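Local coordinates for protein aminotransferase class I and II (PDB 3OP7) that probably transfers amino groups between amino acids and keto acids, using pyridoxal phosphate held as an internal aldimine, at residues 320-325 and 362-367. Residues are numbered along the deposited sequence; the frame is centred on the assembly and turned at random.
Sequences EDFCLQ and EKLSQF
Phe322 and Phe367, which account for most of the buried surface, form a T-shaped (edge-to-face) pair. Their ring centroids are 5.0 Å apart and their planes stand at 69°, with Phe367 presenting its edge. Its CE2 lies over the centre of the Phe322 face, 3.6 Å above the plane, and CD2 beside it comes within 3.7 Å of Phe322 CZ. Both side chains have CG anti to the backbone N, which carries each ring out toward the facing helix, the two side chains running antiparallel past one another.

Aliphatic carbons extend this apolar patch. Leu364, one turn before Phe367, brings CD1 to the rim of the Phe322 ring near its plane, 4.0 Å from CE1, so the ring meets the second helix on both a face and an edge. Gln325 CB approaches Phe367 obliquely at CZ, 3.6 Å away and farther round the ring from CE2 and CD2, the atoms that meet the Phe322 ring.

A polar group also touches that ring: the Gln325 amide is turned almost perpendicular to it, at 86°, and its NE2 is 3.8 Å from Phe367 CZ, a van der Waals contact.

The axes of segments 320-325 and 362-367 come no closer than 11.9 Å, their N-to-C directions 116° apart, a separation bridged by the two large rings rather than by close backbone approach. Leu326 continues the first helix's packing against Leu364 and Phe367, while Phe371 adds another edge-to-face partner to Phe367. Together these contacts join helices 319-330 and 354-368, with strands 335-336 and 345-348 of the antiparallel sheet lying between them in sequence, within the C-terminal small domain characteristic of fold-type I PLP-dependent aminotransferases.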
ATOM      1  N   GLU A 320      23.821   7.612 -17.552  1.00 42.23           N
ATOM      2  CA  GLU A 320      22.459   7.839 -18.052  1.00 41.79           C
ATOM      3  C   GLU A 320      22.507   7.992 -19.579  1.00 44.12           C
ATOM      4  O   GLU A 320      21.708   7.397 -20.293  1.00 43.98           O
ATOM      5  CB  GLU A 320      21.794   9.032 -17.371  1.00 42.06           C
ATOM      6  CG  GLU A 320      20.414   9.406 -17.952  1.00 41.64           C
ATOM      7  CD  GLU A 320      19.262   9.385 -16.937  1.00 40.60           C
ATOM      8  OE1 GLU A 320      19.452   9.083 -15.750  1.00 42.81           O
ATOM      9  OE2 GLU A 320      18.115   9.630 -17.380  1.00 42.46           O
ATOM     10  N   ASP A 321      23.469   8.746 -20.096  1.00 45.33           N
ATOM     11  CA  ASP A 321      23.612   8.868 -21.536  1.00 48.34           C
ATOM     12  C   ASP A 321      23.996   7.495 -22.162  1.00 48.36           C
ATOM     13  O   ASP A 321      23.473   7.105 -23.225  1.00 50.15           O
ATOM     14  CB  ASP A 321      24.697   9.892 -21.890  1.00 50.53           C
ATOM     15  CG  ASP A 321      24.360  11.344 -21.467  1.00 53.51           C
ATOM     16  OD1 ASP A 321      23.250  11.648 -20.996  1.00 56.08           O
ATOM     17  OD2 ASP A 321      25.245  12.209 -21.654  1.00 60.53           O
ATOM     18  N   PHE A 322      24.911   6.773 -21.509  1.00 46.55           N
ATOM     19  CA  PHE A 322      25.368   5.466 -21.997  1.00 45.87           C
ATOM     20  C   PHE A 322      24.189   4.505 -22.100  1.00 44.53           C
ATOM     21  O   PHE A 322      23.993   3.831 -23.110  1.00 45.10           O
ATOM     22  CB  PHE A 322      26.390   4.910 -21.024  1.00 45.03           C
ATOM     23  CG  PHE A 322      26.934   3.558 -21.383  1.00 45.48           C
ATOM     24  CD1 PHE A 322      26.294   2.400 -20.965  1.00 44.34           C
ATOM     25  CD2 PHE A 322      28.126   3.444 -22.061  1.00 49.89           C
ATOM     26  CE1 PHE A 322      26.821   1.153 -21.257  1.00 46.30           C
ATOM     27  CE2 PHE A 322      28.663   2.194 -22.365  1.00 50.71           C
ATOM     28  CZ  PHE A 322      28.017   1.057 -21.964  1.00 47.33           C
ATOM     29  N   CYS A 323      23.414   4.424 -21.033  1.00 41.53           N
ATOM     30  CA  CYS A 323      22.259   3.540 -21.032  1.00 41.16           C
ATOM     31  C   CYS A 323      21.136   3.960 -21.998  1.00 41.50           C
ATOM     32  O   CYS A 323      20.455   3.095 -22.553  1.00 42.17           O
ATOM     33  CB  CYS A 323      21.692   3.401 -19.623  1.00 38.22           C
ATOM     34  SG  CYS A 323      22.780   2.439 -18.502  1.00 38.37           S
ATOM     35  N   LEU A 324      20.924   5.268 -22.172  1.00 42.42           N
ATOM     36  CA  LEU A 324      19.949   5.769 -23.156  1.00 42.91           C
ATOM     37  C   LEU A 324      20.370   5.364 -24.568  1.00 45.14           C
ATOM     38  O   LEU A 324      19.557   4.913 -25.376  1.00 44.98           O
ATOM     39  CB  LEU A 324      19.816   7.298 -23.091  1.00 44.10           C
ATOM     40  CG  LEU A 324      19.096   7.936 -21.883  1.00 43.27           C
ATOM     41  CD1 LEU A 324      19.439   9.452 -21.819  1.00 47.71           C
ATOM     42  CD2 LEU A 324      17.590   7.697 -21.957  1.00 45.22           C
ATOM     43  N   GLN A 325      21.650   5.543 -24.860  1.00 45.97           N
ATOM     44  CA  GLN A 325      22.191   5.165 -26.163  1.00 48.90           C
ATOM     45  C   GLN A 325      22.137   3.667 -26.404  1.00 47.71           C
ATOM     46  O   GLN A 325      21.761   3.239 -27.487  1.00 49.17           O
ATOM     47  CB  GLN A 325      23.625   5.634 -26.293  1.00 50.66           C
ATOM     48  CG  GLN A 325      23.765   7.115 -26.450  1.00 55.16           C
ATOM     49  CD  GLN A 325      25.209   7.516 -26.754  1.00 61.70           C
ATOM     50  OE1 GLN A 325      25.659   8.601 -26.365  1.00 67.61           O
ATOM     51  NE2 GLN A 325      25.944   6.630 -27.428  1.00 58.63           N
ATOM     52  N   GLU A 362      25.584 -10.057 -24.912  1.00 52.23           N
ATOM     53  CA  GLU A 362      26.126 -10.023 -26.263  1.00 54.81           C
ATOM     54  C   GLU A 362      26.001  -8.621 -26.870  1.00 54.84           C
ATOM     55  O   GLU A 362      26.995  -8.047 -27.345  1.00 54.38           O
ATOM     56  CB  GLU A 362      25.422 -11.068 -27.119  1.00 55.80           C
ATOM     57  CG  GLU A 362      26.175 -12.422 -27.155  1.00 60.95           C
ATOM     58  CD  GLU A 362      25.321 -13.611 -27.647  1.00 65.24           C
ATOM     59  OE1 GLU A 362      24.140 -13.427 -28.069  1.00 65.55           O
ATOM     60  OE2 GLU A 362      25.849 -14.745 -27.576  1.00 65.46           O
ATOM     61  N   LYS A 363      24.795  -8.052 -26.796  1.00 53.23           N
ATOM     62  CA  LYS A 363      24.532  -6.728 -27.358  1.00 54.16           C
ATOM     63  C   LYS A 363      25.251  -5.610 -26.600  1.00 53.45           C
ATOM     64  O   LYS A 363      25.678  -4.633 -27.205  1.00 54.25           O
ATOM     65  CB  LYS A 363      23.029  -6.443 -27.437  1.00 53.69           C
ATOM     66  CG  LYS A 363      22.260  -7.303 -28.476  1.00 57.19           C
ATOM     67  CD  LYS A 363      22.579  -6.910 -29.929  1.00 62.66           C
ATOM     68  CE  LYS A 363      21.512  -7.402 -30.914  1.00 65.60           C
ATOM     69  NZ  LYS A 363      21.998  -7.404 -32.333  1.00 71.71           N
ATOM     70  N   LEU A 364      25.368  -5.748 -25.283  1.00 51.99           N
ATOM     71  CA  LEU A 364      26.143  -4.805 -24.471  1.00 51.26           C
ATOM     72  C   LEU A 364      27.607  -4.820 -24.897  1.00 53.13           C
ATOM     73  O   LEU A 364      28.222  -3.761 -25.051  1.00 53.80           O
ATOM     74  CB  LEU A 364      26.026  -5.151 -22.982  1.00 49.52           C
ATOM     75  CG  LEU A 364      26.740  -4.226 -22.001  1.00 49.78           C
ATOM     76  CD1 LEU A 364      26.463  -2.738 -22.301  1.00 51.18           C
ATOM     77  CD2 LEU A 364      26.368  -4.577 -20.544  1.00 47.14           C
ATOM     78  N   SER A 365      28.159  -6.010 -25.117  1.00 53.75           N
ATOM     79  CA  SER A 365      29.549  -6.114 -25.623  1.00 55.94           C
ATOM     80  C   SER A 365      29.723  -5.490 -27.016  1.00 57.79           C
ATOM     81  O   SER A 365      30.762  -4.888 -27.304  1.00 57.78           O
ATOM     82  CB  SER A 365      30.021  -7.572 -25.652  1.00 57.15           C
ATOM     83  OG  SER A 365      30.173  -8.046 -24.327  1.00 56.31           O
ATOM     84  N   GLN A 366      28.706  -5.635 -27.867  1.00 57.88           N
ATOM     85  CA  GLN A 366      28.696  -4.971 -29.184  1.00 60.43           C
ATOM     86  C   GLN A 366      28.789  -3.451 -29.042  1.00 58.96           C
ATOM     87  O   GLN A 366      29.580  -2.799 -29.723  1.00 60.27           O
ATOM     88  CB  GLN A 366      27.416  -5.313 -29.956  1.00 61.36           C
ATOM     89  CG  GLN A 366      27.435  -6.608 -30.785  1.00 65.89           C
ATOM     90  CD  GLN A 366      26.110  -6.804 -31.507  1.00 70.05           C
ATOM     91  OE1 GLN A 366      25.548  -5.843 -32.035  1.00 74.40           O
ATOM     92  NE2 GLN A 366      25.594  -8.039 -31.519  1.00 71.20           N
ATOM     93  N   PHE A 367      27.969  -2.905 -28.147  1.00 55.95           N
ATOM     94  CA  PHE A 367      27.972  -1.485 -27.848  1.00 55.26           C
ATOM     95  C   PHE A 367      29.340  -1.057 -27.305  1.00 55.79           C
ATOM     96  O   PHE A 367      29.901  -0.058 -27.753  1.00 56.77           O
ATOM     97  CB  PHE A 367      26.850  -1.170 -26.838  1.00 52.61           C
ATOM     98  CG  PHE A 367      26.582   0.290 -26.668  1.00 52.83           C
ATOM     99  CD1 PHE A 367      26.249   1.088 -27.759  1.00 55.81           C
ATOM    100  CD2 PHE A 367      26.653   0.878 -25.411  1.00 49.57           C
ATOM    101  CE1 PHE A 367      25.997   2.459 -27.595  1.00 56.67           C
ATOM    102  CE2 PHE A 367      26.408   2.235 -25.249  1.00 51.35           C
ATOM    103  CZ  PHE A 367      26.075   3.025 -26.334  1.00 52.66           C
TER